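Local structure of ATP-dependent DNA helicase (5V9X) at residues 104-116 / 381-393. The protein probably uses ATP hydrolysis to move 3'-to-5' along a single DNA strand and unwind RNA:DNA hybrids. Residues are numbered along the deposited sequence; the frame is centred on the assembly and turned at random.
Sequences SPLKALAVDVERN and ATSSLELGIDMGA. With ANP (phosphoaminophosphonic acid-adenylate ester), chain C; nucleotides of chain B.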
loop_
_atom_site.group_PDB
_atom_site.type_symbol
_atom_site.label_atom_id
_atom_site.label_comp_id
_atom_site.label_asym_id
_atom_site.label_seq_id
_atom_site.Cartn_x
_atom_site.Cartn_y
_atom_site.Cartn_z
ATOM N N SER A 104 -1.478 -8.786 -11.792
ATOM C CA SER A 104 -0.478 -7.939 -11.165
ATOM C C SER A 104 -1.116 -6.658 -10.642
ATOM O O SER A 104 -1.936 -6.048 -11.335
ATOM C CB SER A 104 0.641 -7.572 -12.150
ATOM O OG SER A 104 1.504 -6.594 -11.593
ATOM N N PRO A 105 -0.760 -6.224 -9.430
ATOM C CA PRO A 105 -1.295 -4.948 -8.929
ATOM C C PRO A 105 -0.709 -3.730 -9.623
ATOM O O PRO A 105 -1.303 -2.648 -9.538
ATOM C CB PRO A 105 -0.930 -4.972 -7.439
ATOM C CG PRO A 105 0.265 -5.869 -7.361
ATOM C CD PRO A 105 0.090 -6.907 -8.439
ATOM N N LEU A 106 0.424 -3.868 -10.307
ATOM C CA LEU A 106 1.079 -2.763 -10.995
ATOM C C LEU A 106 1.120 -3.026 -12.494
ATOM O O LEU A 106 1.373 -4.156 -12.929
ATOM C CB LEU A 106 2.501 -2.553 -10.465
ATOM C CG LEU A 106 2.629 -2.054 -9.025
ATOM C CD1 LEU A 106 4.075 -2.091 -8.578
ATOM C CD2 LEU A 106 2.069 -0.648 -8.904
ATOM N N LYS A 107 0.873 -1.976 -13.282
ATOM C CA LYS A 107 0.912 -2.112 -14.737
ATOM C C LYS A 107 2.322 -2.417 -15.227
ATOM O O LYS A 107 2.515 -3.290 -16.083
ATOM C CB LYS A 107 0.383 -0.841 -15.402
ATOM C CG LYS A 107 -1.100 -0.602 -15.208
ATOM C CD LYS A 107 -1.588 0.571 -16.045
ATOM C CE LYS A 107 -0.921 1.871 -15.628
ATOM N NZ LYS A 107 -1.486 3.039 -16.362
ATOM N N ALA A 108 3.318 -1.696 -14.705
ATOM C CA ALA A 108 4.699 -1.894 -15.139
ATOM C C ALA A 108 5.129 -3.347 -14.986
ATOM O O ALA A 108 5.750 -3.923 -15.887
ATOM C CB ALA A 108 5.629 -0.975 -14.351
ATOM N N LEU A 109 4.799 -3.959 -13.846
ATOM C CA LEU A 109 5.096 -5.375 -13.655
ATOM C C LEU A 109 4.377 -6.236 -14.688
ATOM O O LEU A 109 4.963 -7.182 -15.231
ATOM C CB LEU A 109 4.712 -5.805 -12.239
ATOM C CG LEU A 109 4.766 -7.307 -11.958
ATOM C CD1 LEU A 109 6.135 -7.864 -12.306
ATOM C CD2 LEU A 109 4.421 -7.599 -10.505
ATOM N N ALA A 110 3.109 -5.922 -14.973
ATOM C CA ALA A 110 2.353 -6.697 -15.952
ATOM C C ALA A 110 3.047 -6.702 -17.307
ATOM O O ALA A 110 3.148 -7.750 -17.958
ATOM C CB ALA A 110 0.935 -6.141 -16.077
ATOM N N VAL A 111 3.541 -5.542 -17.743
ATOM C CA VAL A 111 4.250 -5.464 -19.016
ATOM C C VAL A 111 5.604 -6.157 -18.920
ATOM O O VAL A 111 6.052 -6.810 -19.871
ATOM C CB VAL A 111 4.385 -3.992 -19.450
ATOM C CG1 VAL A 111 5.357 -3.854 -20.608
ATOM C CG2 VAL A 111 3.022 -3.429 -19.827
ATOM N N ASP A 112 6.274 -6.044 -17.772
ATOM C CA ASP A 112 7.573 -6.692 -17.621
ATOM C C ASP A 112 7.445 -8.210 -17.623
ATOM O O ASP A 112 8.340 -8.903 -18.123
ATOM C CB ASP A 112 8.260 -6.214 -16.342
ATOM C CG ASP A 112 9.752 -6.478 -16.353
ATOM O OD1 ASP A 112 10.426 -6.028 -17.304
ATOM O OD2 ASP A 112 10.253 -7.126 -15.411
ATOM N N VAL A 113 6.350 -8.745 -17.079
ATOM C CA VAL A 113 6.132 -10.187 -17.129
ATOM C C VAL A 113 5.919 -10.642 -18.567
ATOM O O VAL A 113 6.421 -11.696 -18.978
ATOM C CB VAL A 113 4.952 -10.587 -16.226
ATOM C CG1 VAL A 113 4.617 -12.055 -16.410
ATOM C CG2 VAL A 113 5.279 -10.311 -14.773
ATOM N N GLU A 114 5.175 -9.859 -19.356
ATOM C CA GLU A 114 4.948 -10.228 -20.749
ATOM C C GLU A 114 6.259 -10.318 -21.512
ATOM O O GLU A 114 6.472 -11.254 -22.292
ATOM C CB GLU A 114 4.015 -9.227 -21.429
ATOM C CG GLU A 114 3.825 -9.516 -22.912
ATOM C CD GLU A 114 3.011 -8.464 -23.635
ATOM O OE1 GLU A 114 3.045 -7.287 -23.220
ATOM O OE2 GLU A 114 2.335 -8.819 -24.626
ATOM N N ARG A 115 7.153 -9.352 -21.296
ATOM C CA ARG A 115 8.435 -9.362 -21.988
ATOM C C ARG A 115 9.307 -10.521 -21.520
ATOM O O ARG A 115 9.983 -11.162 -22.333
ATOM C CB ARG A 115 9.147 -8.029 -21.774
ATOM C CG ARG A 115 10.495 -7.935 -22.447
ATOM C CD ARG A 115 10.979 -6.503 -22.500
ATOM N NE ARG A 115 12.220 -6.393 -23.260
ATOM C CZ ARG A 115 12.799 -5.244 -23.590
ATOM N NH1 ARG A 115 12.253 -4.090 -23.227
ATOM N NH2 ARG A 115 13.927 -5.252 -24.284
ATOM N N ASN A 116 9.296 -10.812 -20.218
ATOM C CA ASN A 116 10.148 -11.862 -19.672
ATOM C C ASN A 116 9.638 -13.264 -19.971
ATOM O O ASN A 116 10.414 -14.221 -19.879
ATOM C CB ASN A 116 10.302 -11.685 -18.162
ATOM C CG ASN A 116 11.405 -10.709 -17.804
ATOM O OD1 ASN A 116 11.216 -9.495 -17.852
ATOM N ND2 ASN A 116 12.571 -11.240 -17.444
ATOM N N ALA A 381 11.107 7.104 -9.620
ATOM C CA ALA A 381 9.801 6.469 -9.684
ATOM C C ALA A 381 9.074 6.544 -8.347
ATOM O O ALA A 381 9.678 6.742 -7.288
ATOM C CB ALA A 381 9.924 5.002 -10.114
ATOM N N THR A 382 7.757 6.385 -8.418
ATOM C CA THR A 382 6.927 6.161 -7.244
ATOM C C THR A 382 6.834 4.652 -7.006
ATOM O O THR A 382 7.672 3.884 -7.487
ATOM C CB THR A 382 5.554 6.809 -7.435
ATOM O OG1 THR A 382 4.917 6.249 -8.592
ATOM C CG2 THR A 382 5.691 8.314 -7.608
ATOM N N SER A 383 5.806 4.204 -6.279
ATOM C CA SER A 383 5.579 2.774 -6.106
ATOM C C SER A 383 5.170 2.079 -7.400
ATOM O O SER A 383 4.937 0.865 -7.381
ATOM C CB SER A 383 4.517 2.539 -5.032
ATOM O OG SER A 383 3.306 3.202 -5.358
ATOM N N SER A 384 5.076 2.817 -8.511
ATOM C CA SER A 384 4.761 2.219 -9.802
ATOM C C SER A 384 5.809 1.207 -10.246
ATOM O O SER A 384 5.514 0.354 -11.090
ATOM C CB SER A 384 4.620 3.318 -10.854
ATOM O OG SER A 384 5.818 4.071 -10.961
ATOM N N LEU A 385 7.028 1.290 -9.708
ATOM C CA LEU A 385 8.083 0.325 -9.993
ATOM C C LEU A 385 8.528 -0.415 -8.736
ATOM O O LEU A 385 9.649 -0.934 -8.692
ATOM C CB LEU A 385 9.283 1.015 -10.644
ATOM C CG LEU A 385 9.051 1.805 -11.931
ATOM C CD1 LEU A 385 10.377 2.297 -12.490
ATOM C CD2 LEU A 385 8.316 0.961 -12.951
ATOM N N GLU A 386 7.671 -0.473 -7.712
ATOM C CA GLU A 386 8.080 -1.049 -6.437
ATOM C C GLU A 386 8.223 -2.563 -6.512
ATOM O O GLU A 386 9.058 -3.140 -5.806
ATOM C CB GLU A 386 7.078 -0.666 -5.344
ATOM C CG GLU A 386 7.280 -1.395 -4.017
ATOM C CD GLU A 386 6.330 -0.929 -2.927
ATOM O OE1 GLU A 386 6.003 0.276 -2.892
ATOM O OE2 GLU A 386 5.912 -1.771 -2.104
ATOM N N LEU A 387 7.447 -3.220 -7.366
ATOM C CA LEU A 387 7.264 -4.661 -7.286
ATOM C C LEU A 387 7.640 -5.353 -8.588
ATOM O O LEU A 387 7.412 -4.821 -9.680
ATOM C CB LEU A 387 5.810 -4.996 -6.937
ATOM C CG LEU A 387 5.293 -4.387 -5.634
ATOM C CD1 LEU A 387 3.774 -4.374 -5.621
ATOM C CD2 LEU A 387 5.834 -5.161 -4.444
ATOM N N GLY A 388 8.230 -6.540 -8.455
ATOM C CA GLY A 388 8.256 -7.519 -9.523
ATOM C C GLY A 388 9.219 -7.320 -10.672
ATOM O O GLY A 388 9.785 -8.305 -11.157
ATOM N N ILE A 389 9.409 -6.077 -11.126
ATOM C CA ILE A 389 10.176 -5.830 -12.344
ATOM C C ILE A 389 11.564 -6.441 -12.225
ATOM O O ILE A 389 12.154 -6.492 -11.137
ATOM C CB ILE A 389 10.265 -4.325 -12.650
ATOM C CG1 ILE A 389 10.952 -3.580 -11.504
ATOM C CG2 ILE A 389 8.886 -3.754 -12.934
ATOM C CD1 ILE A 389 11.340 -2.166 -11.843
ATOM N N ASP A 390 12.085 -6.928 -13.349
ATOM C CA ASP A 390 13.362 -7.636 -13.407
ATOM C C ASP A 390 14.280 -6.889 -14.372
ATOM O O ASP A 390 14.464 -7.288 -15.525
ATOM C CB ASP A 390 13.150 -9.088 -13.824
ATOM C CG ASP A 390 14.450 -9.826 -14.028
ATOM O OD1 ASP A 390 15.288 -9.823 -13.100
ATOM O OD2 ASP A 390 14.636 -10.408 -15.118
ATOM N N MET A 391 14.858 -5.793 -13.893
ATOM C CA MET A 391 15.775 -4.974 -14.679
ATOM C C MET A 391 17.196 -5.397 -14.323
ATOM O O MET A 391 17.742 -4.979 -13.299
ATOM C CB MET A 391 15.543 -3.493 -14.405
ATOM C CG MET A 391 14.102 -3.044 -14.584
ATOM S SD MET A 391 13.543 -3.177 -16.290
ATOM C CE MET A 391 11.865 -2.569 -16.162
ATOM N N GLY A 392 17.796 -6.226 -15.178
ATOM C CA GLY A 392 19.120 -6.768 -14.918
ATOM C C GLY A 392 20.237 -5.745 -14.902
ATOM O O GLY A 392 21.354 -6.085 -14.500
ATOM N N ALA A 393 19.968 -4.510 -15.324
ATOM C CA ALA A 393 20.978 -3.461 -15.341
ATOM C C ALA A 393 20.972 -2.601 -14.085
ATOM O O ALA A 393 21.903 -1.814 -13.891
ATOM C CB ALA A 393 20.788 -2.563 -16.567
HETATM P PG ANP C . 10.510 -10.576 -7.148
HETATM O O1G ANP C . 11.055 -9.194 -6.981
HETATM O O2G ANP C . 9.160 -10.520 -7.959
HETATM O O3G ANP C . 10.247 -11.224 -5.727
HETATM P PB ANP C . 11.067 -13.041 -8.276
HETATM O O1B ANP C . 9.663 -12.994 -8.945
HETATM O O2B ANP C . 10.991 -13.792 -6.992
HETATM N N3B ANP C . 11.639 -11.494 -8.003
HETATM P PA ANP C . 12.036 -13.457 -10.778
HETATM O O1A ANP C . 11.750 -12.037 -11.101
HETATM O O2A ANP C . 11.018 -14.439 -11.357
HETATM O O3A ANP C . 12.065 -13.759 -9.222
HETATM O "O5'" ANP C . 13.495 -13.833 -11.258
HETATM C "C5'" ANP C . 14.732 -13.123 -10.912
HETATM C "C4'" ANP C . 15.685 -13.201 -12.079
HETATM O "O4'" ANP C . 16.365 -14.483 -12.095
HETATM C "C3'" ANP C . 14.996 -13.108 -13.434
HETATM O "O3'" ANP C . 15.915 -12.606 -14.392
HETATM C "C2'" ANP C . 14.684 -14.573 -13.742
HETATM O "O2'" ANP C . 14.228 -14.796 -15.085
HETATM C "C1'" ANP C . 15.970 -15.233 -13.236
HETATM N N9 ANP C . 15.856 -16.636 -12.827
HETATM C C8 ANP C . 14.722 -17.385 -12.640
HETATM N N7 ANP C . 14.952 -18.616 -12.249
HETATM C C5 ANP C . 16.335 -18.687 -12.186
HETATM C C6 ANP C . 17.215 -19.728 -11.835
HETATM N N6 ANP C . 16.813 -20.946 -11.468
HETATM N N1 ANP C . 18.544 -19.468 -11.877
HETATM C C2 ANP C . 18.950 -18.248 -12.242
HETATM N N3 ANP C . 18.213 -17.192 -12.594
HETATM C C4 ANP C . 16.906 -17.477 -12.542
ATOM P P DG B 9 -0.441 1.429 -11.419
ATOM O OP1 DG B 9 0.396 0.393 -12.064
ATOM O OP2 DG B 9 -0.199 2.863 -11.698
ATOM O "O5'" DG B 9 -1.969 1.118 -11.734
ATOM C "C5'" DG B 9 -2.550 -0.093 -11.271
ATOM C "C4'" DG B 9 -4.048 -0.094 -11.499
ATOM O "O4'" DG B 9 -4.677 0.831 -10.576
ATOM C "C3'" DG B 9 -4.485 0.327 -12.898
ATOM O "O3'" DG B 9 -5.555 -0.493 -13.334
ATOM C "C2'" DG B 9 -4.922 1.780 -12.713
ATOM C "C1'" DG B 9 -5.443 1.781 -11.283
ATOM N N9 DG B 9 -5.290 3.069 -10.613
ATOM C C8 DG B 9 -4.116 3.744 -10.384
ATOM N N7 DG B 9 -4.281 4.874 -9.757
ATOM C C5 DG B 9 -5.650 4.954 -9.551
ATOM C C6 DG B 9 -6.415 5.958 -8.919
ATOM O O6 DG B 9 -6.020 7.011 -8.399
ATOM N N1 DG B 9 -7.773 5.652 -8.922
ATOM C C2 DG B 9 -8.322 4.514 -9.468
ATOM N N2 DG B 9 -9.656 4.393 -9.374
ATOM N N3 DG B 9 -7.613 3.562 -10.066
ATOM C C4 DG B 9 -6.288 3.850 -10.071
#
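Leu106 lays CD1 against Leu387 CD1 at 3.7 Å, the two side chains crossing at about a right angle, and its methyls also lie by the Ser383 carbonyl. This is the cleft between the two RecA-like domains of a superfamily 2 helicase. Helix 107-116 belongs to the first domain. The loop after strand 378-381, in the second, has the sequence and place of motif V. Pro105 CG adds a looser contact with Leu387 CD1 at 4.2 Å. In the first turn of the helix, Ala108 CB meets Leu385 CD2 at 3.6 Å and sits just as near the Ser384 carbonyl oxygen. Leu109 swings CG away from its backbone N (chi1 171°), which carries CD1 onto the bare CA of Gly388 at 3.5 Å. Gly388 also lies beside the gamma phosphate, its CA 3.5 Å from ANP O2G.

Polar contacts take over toward the C-terminal end of the helix. Asp112 OD2 accepts the Asp390 backbone N-H at 2.8 Å. The donor comes on the syn side, 32° out of the carboxylate plane. Lys372 forms a salt bridge with OD1 and also bonds Asn116 OD1 and the Asp390 carbonyl, which probably offsets the nearby acidic groups. Asn116 ND2 reaches Asp390 OD2 in a weak bond, with amide and carboxylate planes 61° apart. His418 holds Asp390 OD1.

The loop meets both ligands, ANP through Gly388 and Asp390 and a DNA phosphate through Thr382; the start of the helix meets the DNA. At the DNA end, where Leu106 is the N-cap residue, the Lys107 backbone N-H points almost straight at OP1 of DG9 of chain B. At the nucleotide end, ANP O3' donates to Asp390 OD2 at 2.6 Å.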